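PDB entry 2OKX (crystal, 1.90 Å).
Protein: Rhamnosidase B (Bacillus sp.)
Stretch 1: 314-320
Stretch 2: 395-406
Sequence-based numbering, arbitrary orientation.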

ATOM      1  N   SER A 314      15.142   4.101   9.685  1.00 23.67           N
ATOM      2  CA  SER A 314      16.451   4.380   9.103  1.00 23.29           C
ATOM      3  C   SER A 314      17.301   3.287   9.749  1.00 23.38           C
ATOM      4  O   SER A 314      17.063   2.924  10.902  1.00 24.18           O
ATOM      5  CB  SER A 314      16.944   5.772   9.514  1.00 24.82           C
ATOM      6  OG  SER A 314      16.110   6.784   8.962  1.00 27.80           O
ATOM      7  N   HIS A 315      18.271   2.751   9.016  1.00 22.28           N
ATOM      8  CA  HIS A 315      19.084   1.657   9.532  1.00 22.79           C
ATOM      9  C   HIS A 315      20.564   1.949   9.710  1.00 22.95           C
ATOM     10  O   HIS A 315      21.178   2.631   8.896  1.00 22.44           O
ATOM     11  CB  HIS A 315      18.894   0.438   8.629  1.00 23.21           C
ATOM     12  CG  HIS A 315      17.507  -0.118   8.676  1.00 23.85           C
ATOM     13  ND1 HIS A 315      17.131  -1.099   9.567  1.00 22.90           N
ATOM     14  CD2 HIS A 315      16.384   0.234   8.008  1.00 23.24           C
ATOM     15  CE1 HIS A 315      15.835  -1.325   9.450  1.00 23.70           C
ATOM     16  NE2 HIS A 315      15.357  -0.528   8.512  1.00 23.99           N
ATOM     17  N   PHE A 316      21.125   1.397  10.784  1.00 23.95           N
ATOM     18  CA  PHE A 316      22.534   1.570  11.125  1.00 23.97           C
ATOM     19  C   PHE A 316      23.072   0.241  11.654  1.00 24.01           C
ATOM     20  O   PHE A 316      22.468  -0.366  12.538  1.00 24.69           O
ATOM     21  CB  PHE A 316      22.667   2.636  12.217  1.00 26.10           C
ATOM     22  CG  PHE A 316      24.088   2.982  12.567  1.00 26.47           C
ATOM     23  CD1 PHE A 316      24.414   3.402  13.853  1.00 27.78           C
ATOM     24  CD2 PHE A 316      25.093   2.922  11.608  1.00 25.25           C
ATOM     25  CE1 PHE A 316      25.723   3.762  14.176  1.00 26.69           C
ATOM     26  CE2 PHE A 316      26.403   3.279  11.921  1.00 27.44           C
ATOM     27  CZ  PHE A 316      26.716   3.700  13.208  1.00 27.28           C
ATOM     28  N   ALA A 317      24.198  -0.216  11.118  1.00 23.38           N
ATOM     29  CA  ALA A 317      24.779  -1.475  11.568  1.00 22.90           C
ATOM     30  C   ALA A 317      26.293  -1.380  11.661  1.00 23.42           C
ATOM     31  O   ALA A 317      26.917  -0.566  10.987  1.00 24.35           O
ATOM     32  CB  ALA A 317      24.390  -2.612  10.621  1.00 23.94           C
ATOM     33  N   ILE A 318      26.877  -2.226  12.503  1.00 23.25           N
ATOM     34  CA  ILE A 318      28.319  -2.252  12.683  1.00 23.43           C
ATOM     35  C   ILE A 318      28.774  -3.685  12.921  1.00 23.72           C
ATOM     36  O   ILE A 318      28.108  -4.446  13.621  1.00 24.34           O
ATOM     37  CB  ILE A 318      28.754  -1.412  13.905  1.00 23.30           C
ATOM     38  CG1 ILE A 318      28.242   0.023  13.773  1.00 24.74           C
ATOM     39  CG2 ILE A 318      30.274  -1.416  14.012  1.00 22.83           C
ATOM     40  CD1 ILE A 318      28.538   0.892  14.988  1.00 26.00           C
ATOM     41  N   ASP A 319      29.905  -4.051  12.334  1.00 24.41           N
ATOM     42  CA  ASP A 319      30.448  -5.390  12.524  1.00 28.66           C
ATOM     43  C   ASP A 319      31.969  -5.337  12.509  1.00 29.74           C
ATOM     44  O   ASP A 319      32.564  -4.471  11.868  1.00 28.54           O
ATOM     45  CB  ASP A 319      29.948  -6.342  11.435  1.00 29.14           C
ATOM     46  CG  ASP A 319      30.273  -7.792  11.738  1.00 30.08           C
ATOM     47  OD1 ASP A 319      31.276  -8.307  11.201  1.00 31.40           O
ATOM     48  OD2 ASP A 319      29.527  -8.412  12.525  1.00 29.99           O
ATOM     49  N   SER A 320      32.593  -6.265  13.226  1.00 33.37           N
ATOM     50  CA  SER A 320      34.049  -6.323  13.304  1.00 35.78           C
ATOM     51  C   SER A 320      34.521  -7.631  13.925  1.00 37.82           C
ATOM     52  O   SER A 320      33.793  -8.264  14.688  1.00 36.82           O
ATOM     53  CB  SER A 320      34.577  -5.158  14.144  1.00 36.75           C
ATOM     54  OG  SER A 320      35.986  -5.233  14.278  1.00 36.75           O
ATOM     55  N   GLU A 395      16.740  -4.848  17.756  1.00 21.55           N
ATOM     56  CA  GLU A 395      16.119  -6.084  17.283  1.00 21.53           C
ATOM     57  C   GLU A 395      15.645  -5.682  15.889  1.00 19.81           C
ATOM     58  O   GLU A 395      14.487  -5.330  15.685  1.00 21.42           O
ATOM     59  CB  GLU A 395      14.955  -6.452  18.201  1.00 20.45           C
ATOM     60  CG  GLU A 395      15.400  -6.609  19.659  1.00 24.86           C
ATOM     61  CD  GLU A 395      14.268  -6.953  20.597  1.00 26.43           C
ATOM     62  OE1 GLU A 395      13.441  -6.062  20.898  1.00 29.36           O
ATOM     63  OE2 GLU A 395      14.203  -8.124  21.031  1.00 30.24           O
ATOM     64  N   ASN A 396      16.578  -5.731  14.943  1.00 20.16           N
ATOM     65  CA  ASN A 396      16.349  -5.294  13.573  1.00 21.15           C
ATOM     66  C   ASN A 396      16.420  -6.393  12.514  1.00 19.89           C
ATOM     67  O   ASN A 396      17.484  -6.686  11.960  1.00 20.00           O
ATOM     68  CB  ASN A 396      17.365  -4.182  13.272  1.00 21.61           C
ATOM     69  CG  ASN A 396      17.239  -3.626  11.875  1.00 24.18           C
ATOM     70  OD1 ASN A 396      16.260  -3.881  11.169  1.00 21.31           O
ATOM     71  ND2 ASN A 396      18.234  -2.845  11.467  1.00 22.85           N
ATOM     72  N   VAL A 397      15.265  -6.978  12.215  1.00 19.69           N
ATOM     73  CA  VAL A 397      15.194  -8.053  11.236  1.00 19.39           C
ATOM     74  C   VAL A 397      15.596  -7.611   9.833  1.00 18.77           C
ATOM     75  O   VAL A 397      16.318  -8.323   9.147  1.00 18.10           O
ATOM     76  CB  VAL A 397      13.780  -8.665  11.191  1.00 18.34           C
ATOM     77  CG1 VAL A 397      13.716  -9.761  10.120  1.00 15.44           C
ATOM     78  CG2 VAL A 397      13.432  -9.249  12.563  1.00 18.00           C
ATOM     79  N   PHE A 398      15.135  -6.437   9.410  1.00 19.69           N
ATOM     80  CA  PHE A 398      15.463  -5.941   8.075  1.00 20.28           C
ATOM     81  C   PHE A 398      16.970  -5.772   7.883  1.00 19.66           C
ATOM     82  O   PHE A 398      17.555  -6.324   6.949  1.00 19.60           O
ATOM     83  CB  PHE A 398      14.750  -4.607   7.814  1.00 19.33           C
ATOM     84  CG  PHE A 398      14.941  -4.076   6.417  1.00 19.82           C
ATOM     85  CD1 PHE A 398      14.244  -4.628   5.342  1.00 20.56           C
ATOM     86  CD2 PHE A 398      15.822  -3.027   6.174  1.00 19.82           C
ATOM     87  CE1 PHE A 398      14.424  -4.140   4.044  1.00 19.70           C
ATOM     88  CE2 PHE A 398      16.011  -2.530   4.880  1.00 21.55           C
ATOM     89  CZ  PHE A 398      15.308  -3.089   3.812  1.00 20.24           C
ATOM     90  N   GLY A 399      17.600  -5.008   8.771  1.00 21.07           N
ATOM     91  CA  GLY A 399      19.030  -4.783   8.658  1.00 17.67           C
ATOM     92  C   GLY A 399      19.825  -6.067   8.714  1.00 18.97           C
ATOM     93  O   GLY A 399      20.851  -6.200   8.046  1.00 19.38           O
ATOM     94  N   SER A 400      19.348  -7.016   9.516  1.00 19.69           N
ATOM     95  CA  SER A 400      20.003  -8.308   9.676  1.00 20.30           C
ATOM     96  C   SER A 400      19.872  -9.173   8.421  1.00 22.29           C
ATOM     97  O   SER A 400      20.605 -10.149   8.253  1.00 22.62           O
ATOM     98  CB  SER A 400      19.411  -9.052  10.878  1.00 22.23           C
ATOM     99  OG  SER A 400      19.614  -8.334  12.086  1.00 22.69           O
ATOM    100  N   ASN A 401      18.930  -8.822   7.547  1.00 20.61           N
ATOM    101  CA  ASN A 401      18.737  -9.563   6.303  1.00 19.47           C
ATOM    102  C   ASN A 401      19.438  -8.887   5.131  1.00 19.05           C
ATOM    103  O   ASN A 401      19.973  -9.560   4.248  1.00 19.54           O
ATOM    104  CB  ASN A 401      17.241  -9.722   6.000  1.00 19.13           C
ATOM    105  CG  ASN A 401      16.692 -11.037   6.505  1.00 18.04           C
ATOM    106  OD1 ASN A 401      16.950 -12.093   5.923  1.00 19.66           O
ATOM    107  ND2 ASN A 401      15.943 -10.988   7.600  1.00 18.97           N
ATOM    108  N   VAL A 402      19.436  -7.555   5.122  1.00 17.91           N
ATOM    109  CA  VAL A 402      20.091  -6.808   4.058  1.00 18.23           C
ATOM    110  C   VAL A 402      21.598  -7.006   4.143  1.00 19.18           C
ATOM    111  O   VAL A 402      22.270  -7.161   3.128  1.00 18.90           O
ATOM    112  CB  VAL A 402      19.764  -5.306   4.151  1.00 18.28           C
ATOM    113  CG1 VAL A 402      20.605  -4.518   3.149  1.00 17.21           C
ATOM    114  CG2 VAL A 402      18.285  -5.099   3.874  1.00 19.18           C
ATOM    115  N   TRP A 403      22.137  -6.990   5.356  1.00 20.73           N
ATOM    116  CA  TRP A 403      23.565  -7.212   5.520  1.00 21.11           C
ATOM    117  C   TRP A 403      23.791  -8.440   6.373  1.00 20.81           C
ATOM    118  O   TRP A 403      23.565  -8.421   7.585  1.00 22.41           O
ATOM    119  CB  TRP A 403      24.255  -6.001   6.164  1.00 20.97           C
ATOM    120  CG  TRP A 403      25.749  -6.190   6.373  1.00 23.52           C
ATOM    121  CD1 TRP A 403      26.569  -7.076   5.730  1.00 20.81           C
ATOM    122  CD2 TRP A 403      26.593  -5.430   7.251  1.00 21.51           C
ATOM    123  NE1 TRP A 403      27.870  -6.914   6.152  1.00 22.75           N
ATOM    124  CE2 TRP A 403      27.912  -5.910   7.084  1.00 22.86           C
ATOM    125  CE3 TRP A 403      26.362  -4.390   8.159  1.00 22.30           C
ATOM    126  CZ2 TRP A 403      29.001  -5.383   7.794  1.00 23.68           C
ATOM    127  CZ3 TRP A 403      27.447  -3.862   8.866  1.00 23.76           C
ATOM    128  CH2 TRP A 403      28.747  -4.363   8.677  1.00 25.54           C
ATOM    129  N   ARG A 404      24.212  -9.514   5.719  1.00 22.20           N
ATOM    130  CA  ARG A 404      24.509 -10.770   6.385  1.00 22.38           C
ATOM    131  C   ARG A 404      26.020 -10.915   6.264  1.00 23.34           C
ATOM    132  O   ARG A 404      26.557 -10.967   5.159  1.00 21.83           O
ATOM    133  CB  ARG A 404      23.802 -11.942   5.683  1.00 20.89           C
ATOM    134  CG  ARG A 404      22.278 -11.901   5.769  1.00 21.57           C
ATOM    135  CD  ARG A 404      21.630 -13.002   4.931  1.00 20.73           C
ATOM    136  NE  ARG A 404      22.007 -12.898   3.522  1.00 21.34           N
ATOM    137  CZ  ARG A 404      21.718 -13.808   2.598  1.00 22.07           C
ATOM    138  NH1 ARG A 404      21.039 -14.901   2.921  1.00 23.37           N
ATOM    139  NH2 ARG A 404      22.132 -13.639   1.351  1.00 22.07           N
ATOM    140  N   THR A 405      26.704 -10.953   7.406  1.00 25.51           N
ATOM    141  CA  THR A 405      28.155 -11.089   7.424  1.00 26.15           C
ATOM    142  C   THR A 405      28.565 -12.483   6.954  1.00 26.77           C
ATOM    143  O   THR A 405      29.720 -12.724   6.602  1.00 26.10           O
ATOM    144  CB  THR A 405      28.698 -10.816   8.835  1.00 27.92           C
ATOM    145  OG1 THR A 405      28.004 -11.636   9.784  1.00 28.91           O
ATOM    146  CG2 THR A 405      28.483  -9.353   9.199  1.00 28.20           C
ATOM    147  N   LEU A 406      27.599 -13.393   6.951  1.00 24.56           N
ATOM    148  CA  LEU A 406      27.810 -14.759   6.496  1.00 24.42           C
ATOM    149  C   LEU A 406      26.519 -15.240   5.842  1.00 23.16           C
ATOM    150  O   LEU A 406      25.441 -15.069   6.402  1.00 22.48           O
ATOM    151  CB  LEU A 406      28.150 -15.686   7.668  1.00 24.67           C
ATOM    152  CG  LEU A 406      28.121 -17.174   7.300  1.00 26.10           C
ATOM    153  CD1 LEU A 406      29.284 -17.487   6.371  1.00 27.65           C
ATOM    154  CD2 LEU A 406      28.190 -18.030   8.556  1.00 26.80           C
TER
HETATM  155  O   HOH W   1      28.481 -10.846  12.286  1.00 32.01           O

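The most unusual feature of this contact is the double duty of one amide: Asn396, at the N-cap position of the short helix, uses its side chain both to cap that helix and to tie it to the strand. Its OD1 accepts from the backbone, with Gly399 N to Asn396 OD1 at 3.0 Å and an N-H...acceptor angle of 172°, close to linear. Its ND2 donates across the contact, Asn396 ND2 to His315 ND1 at 2.8 Å. The angle here is 138°, so the bond is short but distinctly bent. It is the one direct hydrogen bond between the two stretches that the geometry establishes, and its direction identifies ND1 as the acceptor, which requires that nitrogen to carry no proton. His315 NE2 is hydrogen-bonded elsewhere in the structure, so both ring nitrogens have partners.

The imidazole is held by more than this bond. Asn396 ND2 lies at the ring edge, near its plane, as expected for a donor approaching the in-plane lone pair of ND1. Over one face sits Phe398, whose CD2 is 3.5 Å from His315 NE2. The His315 and Phe398 ring centroids are 5.0 Å apart, with planes at 46°, an oblique aromatic pair. Gly399 brings the backbone close as well, its N lying 4.0 Å from His315 ND1, and the CA atoms of His315 and Gly399 are 6.5 Å apart. The absence of a side chain at Gly399 matters locally: an ideal CB would point toward the strand but would come within 2.3 Å of Asn396 ND2, a clash with the very group that donates to the histidine.

The strand presents alternate residues to this surface. CA-to-CB points toward the second stretch at His315, Ala317 and Asp319, and away from it at Phe316 and Ile318, as extended phi/psi values throughout would predict. Beyond the histidine, the main partner is Trp403, the first residue after the helix to leave helical phi/psi; its backbone N still donates to Gly399 O at 3.1 Å. With chi1 at 179° (t), its indole reaches along the strand. Ala317 CB meets it at the ring edge, 3.6 Å from Trp403 CE3, an apolar contact. Further along, Asp319 CB lies 3.6 Å from Trp403 CH2, so the six-membered part of the indole touches two successive inward-pointing residues. Between them, the backbone of the strand also comes near, with Ile318 N 4.0 Å from Trp403 CZ3.

At the far end, Asp319 and Thr405 combine direct packing with a water bridge. Asp319 CG is 3.5 Å from Thr405 CG2, placing a methyl against the carboxylate. Water 1 donates to Asp319 OD2 at 2.7 Å and accepts from Thr405 OG1, also at 2.7 Å, so the hydroxyl proton is directed to the water. The CA atoms of Asp319 and Thr405 are 8.0 Å apart, against 6.5 Å for those of His315 and Gly399. In total, the two stretches bury 363 Å², both sides summed.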